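DegV family protein (PDB 3FDJ) is of unknown function but, as a member of the DegV family, probably binds a fatty acid or similar lipid. Local coordinates at residues G73-I78 with H105-R111; V80-T84 with M122-L126; L212-D217 with M243-Y248; R227-N233 with R268-S274. All coordinates share one frame; numbering follows the deposited sequence. Where two conformers were deposited one is given.

Contact 1: residues G73-I78 with H105-R111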
loop_
_atom_site.group_PDB
_atom_site.type_symbol
_atom_site.label_atom_id
_atom_site.label_comp_id
_atom_site.label_asym_id
_atom_site.label_seq_id
_atom_site.Cartn_x
_atom_site.Cartn_y
_atom_site.Cartn_z
ATOM N N GLY A 73 -4.641 19.318 -9.314
ATOM C CA GLY A 73 -5.332 20.578 -9.189
ATOM C C GLY A 73 -4.529 21.679 -9.840
ATOM O O GLY A 73 -4.194 21.607 -11.040
ATOM N N ASP A 74 -4.208 22.704 -9.069
ATOM C CA ASP A 74 -3.365 23.773 -9.592
ATOM C C ASP A 74 -2.292 24.197 -8.583
ATOM O O ASP A 74 -1.801 25.328 -8.582
ATOM C CB ASP A 74 -4.219 24.942 -10.091
ATOM C CG ASP A 74 -4.691 25.833 -8.995
ATOM O OD1 ASP A 74 -5.029 25.306 -7.909
ATOM O OD2 ASP A 74 -4.705 27.072 -9.222
ATOM N N ASP A 75 -1.878 23.259 -7.746
ATOM C CA ASP A 75 -0.874 23.588 -6.745
ATOM C C ASP A 75 0.528 23.566 -7.334
ATOM O O ASP A 75 0.814 22.880 -8.316
ATOM C CB ASP A 75 -1.027 22.661 -5.536
ATOM C CG ASP A 75 -2.220 23.057 -4.678
ATOM O OD1 ASP A 75 -2.506 24.278 -4.576
ATOM O OD2 ASP A 75 -2.915 22.184 -4.134
ATOM N N ASP A 76 1.407 24.346 -6.730
ATOM C CA ASP A 76 2.740 24.474 -7.231
ATOM C C ASP A 76 3.804 23.617 -6.558
ATOM O O ASP A 76 4.941 23.612 -7.017
ATOM C CB ASP A 76 3.157 25.929 -7.201
ATOM C CG ASP A 76 2.501 26.726 -8.310
ATOM O OD1 ASP A 76 2.329 26.178 -9.438
ATOM O OD2 ASP A 76 2.155 27.882 -8.049
ATOM N N GLU A 77 3.465 22.949 -5.470
ATOM C CA GLU A 77 4.379 22.008 -4.822
ATOM C C GLU A 77 3.607 20.730 -4.503
ATOM O O GLU A 77 2.690 20.731 -3.683
ATOM C CB GLU A 77 4.956 22.589 -3.509
ATOM C CG GLU A 77 5.848 23.765 -3.724
ATOM C CD GLU A 77 6.368 24.422 -2.443
ATOM O OE1 GLU A 77 5.586 24.717 -1.512
ATOM O OE2 GLU A 77 7.580 24.702 -2.423
ATOM N N ILE A 78 3.969 19.644 -5.172
ATOM C CA ILE A 78 3.238 18.395 -5.088
ATOM C C ILE A 78 4.183 17.224 -4.896
ATOM O O ILE A 78 5.210 17.115 -5.591
ATOM C CB ILE A 78 2.400 18.140 -6.369
ATOM C CG1 ILE A 78 1.479 19.332 -6.690
ATOM C CG2 ILE A 78 1.580 16.803 -6.272
ATOM C CD1 ILE A 78 0.679 19.164 -7.989
ATOM N N HIS A 105 2.120 24.365 -15.904
ATOM C CA HIS A 105 2.302 25.127 -14.649
ATOM C C HIS A 105 3.752 25.486 -14.488
ATOM O O HIS A 105 4.547 24.682 -14.000
ATOM C CB HIS A 105 1.821 24.292 -13.461
ATOM C CG HIS A 105 0.375 23.968 -13.547
ATOM N ND1 HIS A 105 -0.594 24.807 -13.037
ATOM C CD2 HIS A 105 -0.282 22.974 -14.189
ATOM C CE1 HIS A 105 -1.788 24.303 -13.305
ATOM N NE2 HIS A 105 -1.628 23.186 -13.993
ATOM N N PRO A 106 4.104 26.708 -14.882
ATOM C CA PRO A 106 5.499 27.088 -15.029
ATOM C C PRO A 106 6.257 27.189 -13.703
ATOM O O PRO A 106 7.466 27.101 -13.694
ATOM C CB PRO A 106 5.412 28.446 -15.711
ATOM C CG PRO A 106 4.092 29.007 -15.266
ATOM C CD PRO A 106 3.187 27.821 -15.169
ATOM N N GLN A 107 5.569 27.385 -12.594
ATOM C CA GLN A 107 6.288 27.481 -11.338
ATOM C C GLN A 107 6.225 26.164 -10.546
ATOM O O GLN A 107 6.752 26.096 -9.450
ATOM C CB GLN A 107 5.756 28.660 -10.526
ATOM C CG GLN A 107 6.323 29.995 -10.974
ATOM C CD GLN A 107 5.668 30.548 -12.215
ATOM O OE1 GLN A 107 4.440 30.733 -12.249
ATOM N NE2 GLN A 107 6.482 30.854 -13.240
ATOM N N ALA A 108 5.649 25.112 -11.125
ATOM C CA ALA A 108 5.351 23.915 -10.341
ATOM C C ALA A 108 6.591 23.077 -10.105
ATOM O O ALA A 108 7.471 22.988 -10.961
ATOM C CB ALA A 108 4.287 23.065 -11.026
ATOM N N LYS A 109 6.626 22.449 -8.935
ATOM C CA LYS A 109 7.562 21.380 -8.612
ATOM C C LYS A 109 6.760 20.158 -8.232
ATOM O O LYS A 109 5.878 20.240 -7.358
ATOM C CB LYS A 109 8.403 21.779 -7.409
ATOM C CG LYS A 109 9.231 23.004 -7.653
ATOM C CD LYS A 109 10.222 23.258 -6.515
ATOM C CE LYS A 109 9.807 24.362 -5.586
ATOM N NZ LYS A 109 10.981 25.302 -5.433
ATOM N N VAL A 110 7.053 19.032 -8.876
ATOM C CA VAL A 110 6.342 17.804 -8.639
ATOM C C VAL A 110 7.322 16.677 -8.495
ATOM O O VAL A 110 8.155 16.462 -9.381
ATOM C CB VAL A 110 5.376 17.481 -9.807
ATOM C CG1 VAL A 110 4.576 16.203 -9.509
ATOM C CG2 VAL A 110 4.415 18.677 -10.072
ATOM N N ARG A 111 7.241 15.951 -7.393
ATOM C CA ARG A 111 8.120 14.804 -7.171
ATOM C C ARG A 111 7.233 13.591 -7.130
ATOM O O ARG A 111 6.300 13.537 -6.313
ATOM C CB ARG A 111 8.893 14.935 -5.862
ATOM C CG ARG A 111 9.493 13.605 -5.363
ATOM C CD ARG A 111 10.592 13.058 -6.290
ATOM N NE ARG A 111 10.853 11.634 -6.021
ATOM C CZ ARG A 111 11.558 11.151 -4.989
ATOM N NH1 ARG A 111 11.720 9.848 -4.876
ATOM N NH2 ARG A 111 12.127 11.945 -4.085
HETATM O O HOH W 1 -0.072 26.293 -10.592
HETATM O O HOH W 2 2.892 27.188 -11.885
HETATM O O HOH W 3 6.953 25.596 -6.702
#
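Glu77 and Lys109 lie side by side and point the same way from one face of a parallel strand pair, while Ile78 and Val110 share the other face. The acid and the amine run alongside each other without joining: Glu77 OE2 stays 4.6 Å from Lys109 NZ, too far for a salt bridge, and rests instead near the CE methylene. Lys109 bends at its last two torsions, and its amine pairs with Glu140. On the Ile78 face the touch is apolar, Ile78 CB against Val110 CG2 at 4.2 Å. Beneath these side chains three backbone bonds fix the register. Lys109 N reaches Asp76 O at 2.8 Å, coming from above the carbonyl plane; Ile78 N then binds Lys109 O, and Arg111 N binds Ile78 O. Where the strands give way to loops, water takes over. The carboxylate of Asp76 has CG beside its own backbone N (chi1 -75°), and its OD1 receives two waters. One, at 2.7 Å from Asp76 OD1, also meets Asp74 O and His105 ND1; the other accepts from Gln107 N. A third water bridges Asp76 O and Gln107 O. The imidazole of His105 reaches Asp74 obliquely, with CE1 4.1 Å from Asp74 CA. The contact lies at the surface end of the beta-alpha-beta unit formed by strand 77-82, helix 90-102 and strand 109-114. Tyr101 of that helix stacks on His105 and packs against Ile78 and Val110, while Phe139, at the start of helix 139-150, covers the Glu77 and Lys109 face.

Contact 2: residues V80-T84 with M122-L126; sequences VVTIT and MRIIL
Selenomethionine Met122 runs extended from its helix and then turns at chi3 (65°), which swings CE back against the backbone of strand 80-82 next to Val81. Val81 answers with CG1 anti to its own nitrogen (chi1 -178°), so that its two methyls divide the helix surface between them: CG1 goes to Met122, CG2 to the next turn. The methyl CE of Met122 sits 3.4 Å from Val81 O and also lies close to the carbonyl carbon of Thr82. Its selenium comes up beside the start of Ile83, with Met122 SE 3.8 Å from Ile83 N. Thus the selenomethionine chain slides past Val81 in the opposite direction, its CB and CE both near Val81 CG1, the latter at 4.0 Å. On the far branch, Val81 CG2 meets Leu126 CD2 at 3.7 Å and Ile125 CG2 at 3.9 Å, with both helix side chains set obliquely to the valine. No hydrogen bond crosses between the segments; the joint is apolar, and almost wholly buried. The strand and helix axes run nearly antiparallel, at 164°, and come within 9.1 Å. Val81 is the one strand residue here that meets three helix side chains. Strand 77-82 is flanked in its sheet by strands 5-9 and 109-114, and helix 120-134 packs on one face of it, with Met122 reaching Asp9 and Leu126 reaching Ala8. Helix 139-150 adjoins through Ile146 and Met150, which touch Ile125, whereas Thr82 has its CB directed away from helix 120-134 and touches Thr90, Tyr91 and Ala94 of helix 90-102.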
loop_
_atom_site.group_PDB
_atom_site.type_symbol
_atom_site.label_atom_id
_atom_site.label_comp_id
_atom_site.label_asym_id
_atom_site.label_seq_id
_atom_site.Cartn_x
_atom_site.Cartn_y
_atom_site.Cartn_z
ATOM N N VAL A 80 3.820 13.078 -5.026
ATOM C CA VAL A 80 2.951 11.995 -5.477
ATOM C C VAL A 80 3.550 10.685 -5.033
ATOM O O VAL A 80 4.709 10.403 -5.369
ATOM C CB VAL A 80 2.819 11.989 -7.011
ATOM C CG1 VAL A 80 1.754 10.965 -7.436
ATOM C CG2 VAL A 80 2.461 13.393 -7.555
ATOM N N VAL A 81 2.798 9.868 -4.289
ATOM C CA VAL A 81 3.304 8.552 -3.865
ATOM C C VAL A 81 2.592 7.467 -4.661
ATOM O O VAL A 81 1.366 7.481 -4.775
ATOM C CB VAL A 81 3.120 8.346 -2.354
ATOM C CG1 VAL A 81 3.691 6.970 -1.903
ATOM C CG2 VAL A 81 3.798 9.498 -1.575
ATOM N N THR A 82 3.357 6.565 -5.262
ATOM C CA THR A 82 2.768 5.505 -6.065
ATOM C C THR A 82 3.129 4.121 -5.538
ATOM O O THR A 82 4.122 3.931 -4.862
ATOM C CB THR A 82 3.165 5.553 -7.574
ATOM O OG1 THR A 82 4.510 5.103 -7.759
ATOM C CG2 THR A 82 3.002 6.987 -8.188
ATOM N N ILE A 83 2.274 3.163 -5.857
ATOM C CA ILE A 83 2.557 1.745 -5.677
ATOM C C ILE A 83 3.800 1.389 -6.512
ATOM O O ILE A 83 4.106 2.036 -7.526
ATOM C CB ILE A 83 1.304 0.921 -6.065
ATOM C CG1 ILE A 83 1.522 -0.610 -5.942
ATOM C CG2 ILE A 83 0.867 1.290 -7.449
ATOM C CD1 ILE A 83 0.201 -1.378 -5.904
ATOM N N THR A 84 4.534 0.385 -6.047
ATOM C CA THR A 84 5.766 -0.057 -6.665
ATOM C C THR A 84 5.760 -0.113 -8.198
ATOM O O THR A 84 4.888 -0.723 -8.852
ATOM C CB THR A 84 6.201 -1.430 -6.103
ATOM O OG1 THR A 84 7.371 -1.862 -6.802
ATOM C CG2 THR A 84 5.083 -2.474 -6.223
HETATM N N MSE A 122 3.100 2.946 1.843
HETATM C CA MSE A 122 2.703 4.215 1.191
HETATM C C MSE A 122 2.123 5.155 2.241
HETATM O O MSE A 122 2.470 6.339 2.267
HETATM C CB MSE A 122 1.680 3.985 0.060
HETATM C CG MSE A 122 2.225 3.167 -1.090
HETATM SE SE MSE A 122 0.866 2.807 -2.391
HETATM C CE MSE A 122 0.544 4.678 -3.008
ATOM N N ARG A 123 1.283 4.630 3.140
ATOM C CA ARG A 123 0.762 5.459 4.233
ATOM C C ARG A 123 1.857 6.060 5.106
ATOM O O ARG A 123 1.812 7.254 5.412
ATOM C CB ARG A 123 -0.265 4.709 5.095
ATOM C CG ARG A 123 -0.854 5.584 6.133
ATOM C CD ARG A 123 -1.976 4.921 6.872
ATOM N NE ARG A 123 -2.471 5.854 7.868
ATOM C CZ ARG A 123 -3.687 5.819 8.407
ATOM N NH1 ARG A 123 -4.582 4.874 8.070
ATOM N NH2 ARG A 123 -4.017 6.764 9.275
ATOM N N ILE A 124 2.835 5.242 5.503
ATOM C CA ILE A 124 3.953 5.727 6.314
ATOM C C ILE A 124 4.743 6.830 5.587
ATOM O O ILE A 124 5.146 7.820 6.191
ATOM C CB ILE A 124 4.846 4.554 6.788
ATOM C CG1 ILE A 124 4.129 3.810 7.915
ATOM C CG2 ILE A 124 6.211 5.039 7.286
ATOM C CD1 ILE A 124 4.925 2.651 8.562
ATOM N N ILE A 125 4.979 6.651 4.303
ATOM C CA ILE A 125 5.639 7.689 3.505
ATOM C C ILE A 125 4.823 9.001 3.534
ATOM O O ILE A 125 5.356 10.069 3.820
ATOM C CB ILE A 125 5.895 7.202 2.067
ATOM C CG1 ILE A 125 6.916 6.067 2.098
ATOM C CG2 ILE A 125 6.386 8.352 1.171
ATOM C CD1 ILE A 125 7.026 5.256 0.795
ATOM N N LEU A 126 3.532 8.896 3.265
ATOM C CA LEU A 126 2.641 10.065 3.254
ATOM C C LEU A 126 2.657 10.781 4.594
ATOM O O LEU A 126 2.727 12.015 4.641
ATOM C CB LEU A 126 1.224 9.649 2.893
ATOM C CG LEU A 126 1.026 9.308 1.432
ATOM C CD1 LEU A 126 -0.238 8.481 1.259
ATOM C CD2 LEU A 126 0.956 10.592 0.592
#

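Contact 3: residues L212-D217 with M243-Y248; sequences LQALLD and MIKQAY
Helices 212-217 and 243-248 pass with their axes 11.4 Å apart at closest, crossing at -51°, and side chains such as Tyr248, Met243 and Gln213 bridge the gap. Tyr248 reaches across most of it. With CG beside its own backbone N (chi1 -57°), the ring extends until OH lies among Gln213, Leu216 and Asp217. The hydroxyl donates to Asp217 OD1, which lies at the ring edge near its plane; the modelled separation of 2.4 Å is very short, and its exact value is doubtful. Carboxylate and ring are steeply inclined, their planes 73° apart. Leu216 CB approaches the ring obliquely, 3.5 Å from Tyr248 OH, and Gln213 CG comes equally near that oxygen. A phenylalanine in place of Tyr248 would probably leave Asp217 OD1 without this donor and its carboxylate freer to turn. Gln213, extended beyond CG, lays its amide over Ala247, with NE2 3.9 Å from Ala247 CB. Selenomethionine Met243 bends twice along its chain, bringing CE to 3.9 Å from Leu212 CB while its SE lies beside Gln213. Deeper in, Leu216 and Ile244 cross at about a right angle, their CD1 methyls 3.7 Å apart. Tyr221 packs on both of these residues and meets Tyr248 edge-to-face. This is helix-helix packing in an alpha/beta layer: helices 205-219 and 234-248, joined through strand 226-230, sit together, and helix 205-219 sets Leu212 and Leu216 on Phe156 of strand 153-159 in the second sheet, while the Tyr248-Asp217 pair lies toward the more exposed side.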
loop_
_atom_site.group_PDB
_atom_site.type_symbol
_atom_site.label_atom_id
_atom_site.label_comp_id
_atom_site.label_asym_id
_atom_site.label_seq_id
_atom_site.Cartn_x
_atom_site.Cartn_y
_atom_site.Cartn_z
ATOM N N LEU A 212 6.255 -13.191 12.696
ATOM C CA LEU A 212 6.342 -11.754 12.519
ATOM C C LEU A 212 7.266 -11.125 13.543
ATOM O O LEU A 212 8.045 -10.221 13.209
ATOM C CB LEU A 212 4.951 -11.093 12.598
ATOM C CG LEU A 212 4.020 -11.275 11.400
ATOM C CD1 LEU A 212 2.638 -10.658 11.685
ATOM C CD2 LEU A 212 4.626 -10.653 10.125
ATOM N N GLN A 213 7.208 -11.608 14.786
ATOM C CA GLN A 213 8.096 -11.078 15.811
ATOM C C GLN A 213 9.548 -11.340 15.438
ATOM O O GLN A 213 10.393 -10.457 15.590
ATOM C CB GLN A 213 7.769 -11.638 17.211
ATOM C CG GLN A 213 8.636 -11.045 18.282
ATOM C CD GLN A 213 8.182 -11.397 19.689
ATOM O OE1 GLN A 213 7.067 -11.884 19.899
ATOM N NE2 GLN A 213 9.033 -11.093 20.666
ATOM N N ALA A 214 9.842 -12.538 14.926
ATOM C CA ALA A 214 11.204 -12.864 14.503
ATOM C C ALA A 214 11.646 -11.978 13.305
ATOM O O ALA A 214 12.773 -11.467 13.272
ATOM C CB ALA A 214 11.334 -14.361 14.166
ATOM N N LEU A 215 10.745 -11.774 12.353
ATOM C CA LEU A 215 11.025 -10.936 11.173
ATOM C C LEU A 215 11.266 -9.469 11.563
ATOM O O LEU A 215 12.224 -8.829 11.073
ATOM C CB LEU A 215 9.892 -11.033 10.160
ATOM C CG LEU A 215 9.745 -12.372 9.441
ATOM C CD1 LEU A 215 8.403 -12.469 8.725
ATOM C CD2 LEU A 215 10.905 -12.614 8.477
ATOM N N LEU A 216 10.417 -8.951 12.458
ATOM C CA LEU A 216 10.556 -7.587 12.930
ATOM C C LEU A 216 11.886 -7.393 13.673
ATOM O O LEU A 216 12.572 -6.405 13.435
ATOM C CB LEU A 216 9.374 -7.196 13.803
ATOM C CG LEU A 216 8.078 -6.989 13.003
ATOM C CD1 LEU A 216 6.853 -6.937 13.936
ATOM C CD2 LEU A 216 8.150 -5.745 12.135
ATOM N N ASP A 217 12.235 -8.335 14.554
ATOM C CA ASP A 217 13.516 -8.319 15.261
ATOM C C ASP A 217 14.692 -8.230 14.272
ATOM O O ASP A 217 15.585 -7.373 14.399
ATOM C CB ASP A 217 13.707 -9.586 16.119
ATOM C CG ASP A 217 12.836 -9.605 17.387
ATOM O OD1 ASP A 217 12.197 -8.582 17.734
ATOM O OD2 ASP A 217 12.789 -10.671 18.055
HETATM N N MSE A 243 0.402 -7.794 20.009
HETATM C CA MSE A 243 1.678 -8.465 20.126
HETATM C C MSE A 243 2.824 -7.454 20.045
HETATM O O MSE A 243 3.767 -7.506 20.849
HETATM C CB MSE A 243 1.829 -9.517 19.026
HETATM C CG MSE A 243 3.152 -10.245 19.032
HETATM SE SE MSE A 243 4.614 -9.368 18.055
HETATM C CE MSE A 243 4.122 -9.701 16.192
ATOM N N ILE A 244 2.748 -6.548 19.072
ATOM C CA ILE A 244 3.818 -5.596 18.837
ATOM C C ILE A 244 3.922 -4.575 19.978
ATOM O O ILE A 244 5.016 -4.266 20.431
ATOM C CB ILE A 244 3.666 -4.931 17.464
ATOM C CG1 ILE A 244 3.954 -5.982 16.370
ATOM C CG2 ILE A 244 4.618 -3.765 17.321
ATOM C CD1 ILE A 244 3.567 -5.558 14.975
ATOM N N LYS A 245 2.788 -4.118 20.490
ATOM C CA LYS A 245 2.784 -3.216 21.645
ATOM C C LYS A 245 3.460 -3.848 22.835
ATOM O O LYS A 245 4.267 -3.207 23.507
ATOM C CB LYS A 245 1.360 -2.809 22.035
ATOM C CG LYS A 245 0.750 -1.826 21.076
ATOM C CD LYS A 245 -0.554 -1.258 21.603
ATOM C CE LYS A 245 -1.748 -1.859 20.914
ATOM N NZ LYS A 245 -2.995 -1.129 21.340
ATOM N N GLN A 246 3.136 -5.109 23.082
ATOM C CA GLN A 246 3.683 -5.826 24.219
ATOM C C GLN A 246 5.180 -6.090 24.085
ATOM O O GLN A 246 5.917 -5.936 25.052
ATOM C CB GLN A 246 2.916 -7.146 24.436
ATOM C CG GLN A 246 3.417 -8.017 25.587
ATOM C CD GLN A 246 3.117 -7.446 26.987
ATOM O OE1 GLN A 246 2.507 -6.378 27.138
ATOM N NE2 GLN A 246 3.572 -8.159 28.016
ATOM N N ALA A 247 5.614 -6.502 22.899
ATOM C CA ALA A 247 7.003 -6.927 22.673
ATOM C C ALA A 247 7.952 -5.751 22.497
ATOM O O ALA A 247 9.112 -5.818 22.899
ATOM C CB ALA A 247 7.079 -7.852 21.460
ATOM N N TYR A 248 7.472 -4.665 21.898
ATOM C CA TYR A 248 8.354 -3.541 21.554
ATOM C C TYR A 248 8.009 -2.209 22.218
ATOM O O TYR A 248 8.768 -1.261 22.093
ATOM C CB TYR A 248 8.369 -3.352 20.042
ATOM C CG TYR A 248 8.798 -4.581 19.267
ATOM C CD1 TYR A 248 10.145 -4.875 19.072
ATOM C CD2 TYR A 248 7.867 -5.442 18.731
ATOM C CE1 TYR A 248 10.538 -6.017 18.369
ATOM C CE2 TYR A 248 8.248 -6.573 18.018
ATOM C CZ TYR A 248 9.578 -6.853 17.841
ATOM O OH TYR A 248 9.943 -7.974 17.128
#

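Contact 4: residues R227-N233 with R268-S274; sequences RICHVEN and RGGIILS
The guanidinium of Arg268 takes the carboxylate of Glu232 at its edge, the two planes 29° apart. Arg268 NE donates to Glu232 OE1 at 2.6 Å, in the guanidinium plane but above that of the carboxylate, and NH2 adds a weak bond to the same oxygen. Arg268 NH1 also pairs with Glu52 and Asp49, so an alanine here would probably leave three acids without their cation. The imidazole of His230 has Glu232 CA at its edge, and its ND1 accepts from Asn233 N, tilted from the ring plane. The amide of Asn233 gives ND2 to Gly269 O at 2.9 Å, almost straight at 177°, while its OD1 caps helix 234-248 at Leu236 N. Between the strands, Arg227 with Ser274 and Cys229 with Ile272 are hydrogen-bonded antiparallel pairs. Cys229 SG rests 3.9 Å from Ile272 CB, and Ile228 CG1 lies 3.9 Å from Leu273 CB. Strands 226-230 and 271-276 are neighbours in the second sheet, between strands 253-257 and 153-159. Helix 120-134 covers Arg227 and Ser274 through Ile124; Leu48 of helix 44-52 packs on Val231 and Arg268.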
loop_
_atom_site.group_PDB
_atom_site.type_symbol
_atom_site.label_atom_id
_atom_site.label_comp_id
_atom_site.label_asym_id
_atom_site.label_seq_id
_atom_site.Cartn_x
_atom_site.Cartn_y
_atom_site.Cartn_z
ATOM N N ARG A 227 1.813 0.488 11.000
ATOM C CA ARG A 227 0.533 0.658 10.308
ATOM C C ARG A 227 0.125 -0.704 9.773
ATOM O O ARG A 227 0.920 -1.384 9.133
ATOM C CB ARG A 227 0.660 1.692 9.159
ATOM C CG ARG A 227 0.971 3.115 9.637
ATOM C CD ARG A 227 -0.164 3.698 10.444
ATOM N NE ARG A 227 0.110 5.052 10.934
ATOM C CZ ARG A 227 0.577 5.378 12.135
ATOM N NH1 ARG A 227 0.802 4.470 13.076
ATOM N NH2 ARG A 227 0.751 6.662 12.414
ATOM N N ILE A 228 -1.095 -1.124 10.079
ATOM C CA ILE A 228 -1.587 -2.438 9.667
ATOM C C ILE A 228 -2.945 -2.271 8.976
ATOM O O ILE A 228 -3.886 -1.714 9.583
ATOM C CB ILE A 228 -1.787 -3.380 10.880
ATOM C CG1 ILE A 228 -0.548 -3.436 11.781
ATOM C CG2 ILE A 228 -2.244 -4.781 10.406
ATOM C CD1 ILE A 228 -0.731 -4.225 13.129
ATOM N N CYS A 229 -3.054 -2.726 7.728
ATOM C CA CYS A 229 -4.344 -2.808 7.063
ATOM C C CYS A 229 -4.756 -4.270 6.908
ATOM O O CYS A 229 -3.915 -5.187 6.950
ATOM C CB CYS A 229 -4.386 -2.044 5.729
ATOM S SG CYS A 229 -3.643 -2.898 4.447
ATOM N N HIS A 230 -6.064 -4.488 6.833
ATOM C CA HIS A 230 -6.641 -5.796 6.748
ATOM C C HIS A 230 -7.804 -5.811 5.783
ATOM O O HIS A 230 -8.467 -4.790 5.556
ATOM C CB HIS A 230 -7.098 -6.282 8.129
ATOM C CG HIS A 230 -8.235 -5.499 8.685
ATOM N ND1 HIS A 230 -9.552 -5.789 8.389
ATOM C CD2 HIS A 230 -8.256 -4.389 9.458
ATOM C CE1 HIS A 230 -10.332 -4.907 8.985
ATOM N NE2 HIS A 230 -9.571 -4.046 9.641
ATOM N N VAL A 231 -8.045 -6.984 5.221
ATOM C CA VAL A 231 -9.160 -7.235 4.329
ATOM C C VAL A 231 -10.113 -8.146 5.083
ATOM O O VAL A 231 -9.954 -9.380 5.073
ATOM C CB VAL A 231 -8.722 -7.948 3.051
ATOM C CG1 VAL A 231 -9.920 -8.053 2.091
ATOM C CG2 VAL A 231 -7.523 -7.236 2.408
ATOM N N GLU A 232 -11.082 -7.530 5.736
ATOM C CA GLU A 232 -12.094 -8.238 6.548
ATOM C C GLU A 232 -11.426 -9.186 7.533
ATOM O O GLU A 232 -11.848 -10.324 7.709
ATOM C CB GLU A 232 -13.104 -8.944 5.631
ATOM C CG GLU A 232 -13.764 -7.943 4.682
ATOM C CD GLU A 232 -15.040 -8.444 4.021
ATOM O OE1 GLU A 232 -15.245 -9.674 3.927
ATOM O OE2 GLU A 232 -15.835 -7.586 3.586
ATOM N N ASN A 233 -10.363 -8.709 8.172
ATOM C CA ASN A 233 -9.726 -9.450 9.232
ATOM C C ASN A 233 -9.228 -8.533 10.329
ATOM O O ASN A 233 -8.057 -8.520 10.677
ATOM C CB ASN A 233 -8.610 -10.312 8.688
ATOM C CG ASN A 233 -8.305 -11.476 9.587
ATOM O OD1 ASN A 233 -8.848 -11.559 10.696
ATOM N ND2 ASN A 233 -7.471 -12.404 9.112
ATOM N N ARG A 268 -9.569 -11.731 0.808
ATOM C CA ARG A 268 -10.240 -11.861 2.080
ATOM C C ARG A 268 -9.332 -12.576 3.067
ATOM O O ARG A 268 -8.724 -13.603 2.745
ATOM C CB ARG A 268 -11.542 -12.651 1.916
ATOM C CG ARG A 268 -12.618 -12.226 2.835
ATOM C CD ARG A 268 -13.974 -12.679 2.278
ATOM N NE ARG A 268 -14.904 -11.558 2.185
ATOM C CZ ARG A 268 -15.956 -11.500 1.369
ATOM N NH1 ARG A 268 -16.227 -12.492 0.526
ATOM N NH2 ARG A 268 -16.742 -10.432 1.393
ATOM N N GLY A 269 -9.233 -11.998 4.260
ATOM C CA GLY A 269 -8.429 -12.545 5.337
ATOM C C GLY A 269 -7.051 -11.920 5.421
ATOM O O GLY A 269 -6.340 -12.080 6.413
ATOM N N GLY A 270 -6.637 -11.235 4.365
ATOM C CA GLY A 270 -5.275 -10.764 4.258
ATOM C C GLY A 270 -4.925 -9.629 5.203
ATOM O O GLY A 270 -5.800 -8.812 5.602
ATOM N N ILE A 271 -3.643 -9.599 5.580
ATOM C CA ILE A 271 -3.056 -8.552 6.414
ATOM C C ILE A 271 -1.839 -7.972 5.698
ATOM O O ILE A 271 -1.082 -8.715 5.069
ATOM C CB ILE A 271 -2.587 -9.132 7.765
ATOM C CG1 ILE A 271 -3.785 -9.619 8.594
ATOM C CG2 ILE A 271 -1.734 -8.115 8.531
ATOM C CD1 ILE A 271 -4.674 -8.521 9.082
ATOM N N ILE A 272 -1.642 -6.661 5.789
ATOM C CA ILE A 272 -0.386 -6.046 5.365
ATOM C C ILE A 272 0.051 -5.075 6.457
ATOM O O ILE A 272 -0.760 -4.308 6.967
ATOM C CB ILE A 272 -0.521 -5.262 4.048
ATOM C CG1 ILE A 272 -1.326 -6.029 2.991
ATOM C CG2 ILE A 272 0.870 -4.884 3.535
ATOM C CD1 ILE A 272 -1.589 -5.199 1.732
ATOM N N LEU A 273 1.325 -5.107 6.811
ATOM C CA LEU A 273 1.844 -4.192 7.795
ATOM C C LEU A 273 3.105 -3.518 7.349
ATOM O O LEU A 273 3.894 -4.073 6.590
ATOM C CB LEU A 273 2.037 -4.849 9.165
ATOM C CG LEU A 273 3.226 -5.695 9.542
ATOM C CD1 LEU A 273 4.498 -4.822 9.827
ATOM C CD2 LEU A 273 2.866 -6.513 10.797
ATOM N N SER A 274 3.273 -2.289 7.789
ATOM C CA SER A 274 4.496 -1.576 7.556
ATOM C C SER A 274 4.997 -0.913 8.821
ATOM O O SER A 274 4.203 -0.546 9.704
ATOM C CB SER A 274 4.310 -0.565 6.431
ATOM O OG SER A 274 5.551 0.037 6.120
#

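Contacts 1 and 2 share strand 77-82 in the first sheet, their centres 18 Å apart, and meet where Val110 packs on Val80. Contacts 3 and 4 belong to the second sheet and its helices, 16 Å apart between centres, touching through Leu212 and Leu273. Within each pair the segments alternate along the chain, and the first pair closes before the second opens. Contacts 2 and 4 also touch, about 17 Å between centres: helix 120-134, packed on strand 77-82 and on strands 226-230 and 271-276, joins the two sheet-bearing halves of the chain. Contacts 1 and 3 are the farthest apart, about 41 Å between centres, on opposite sides of the chain's centre.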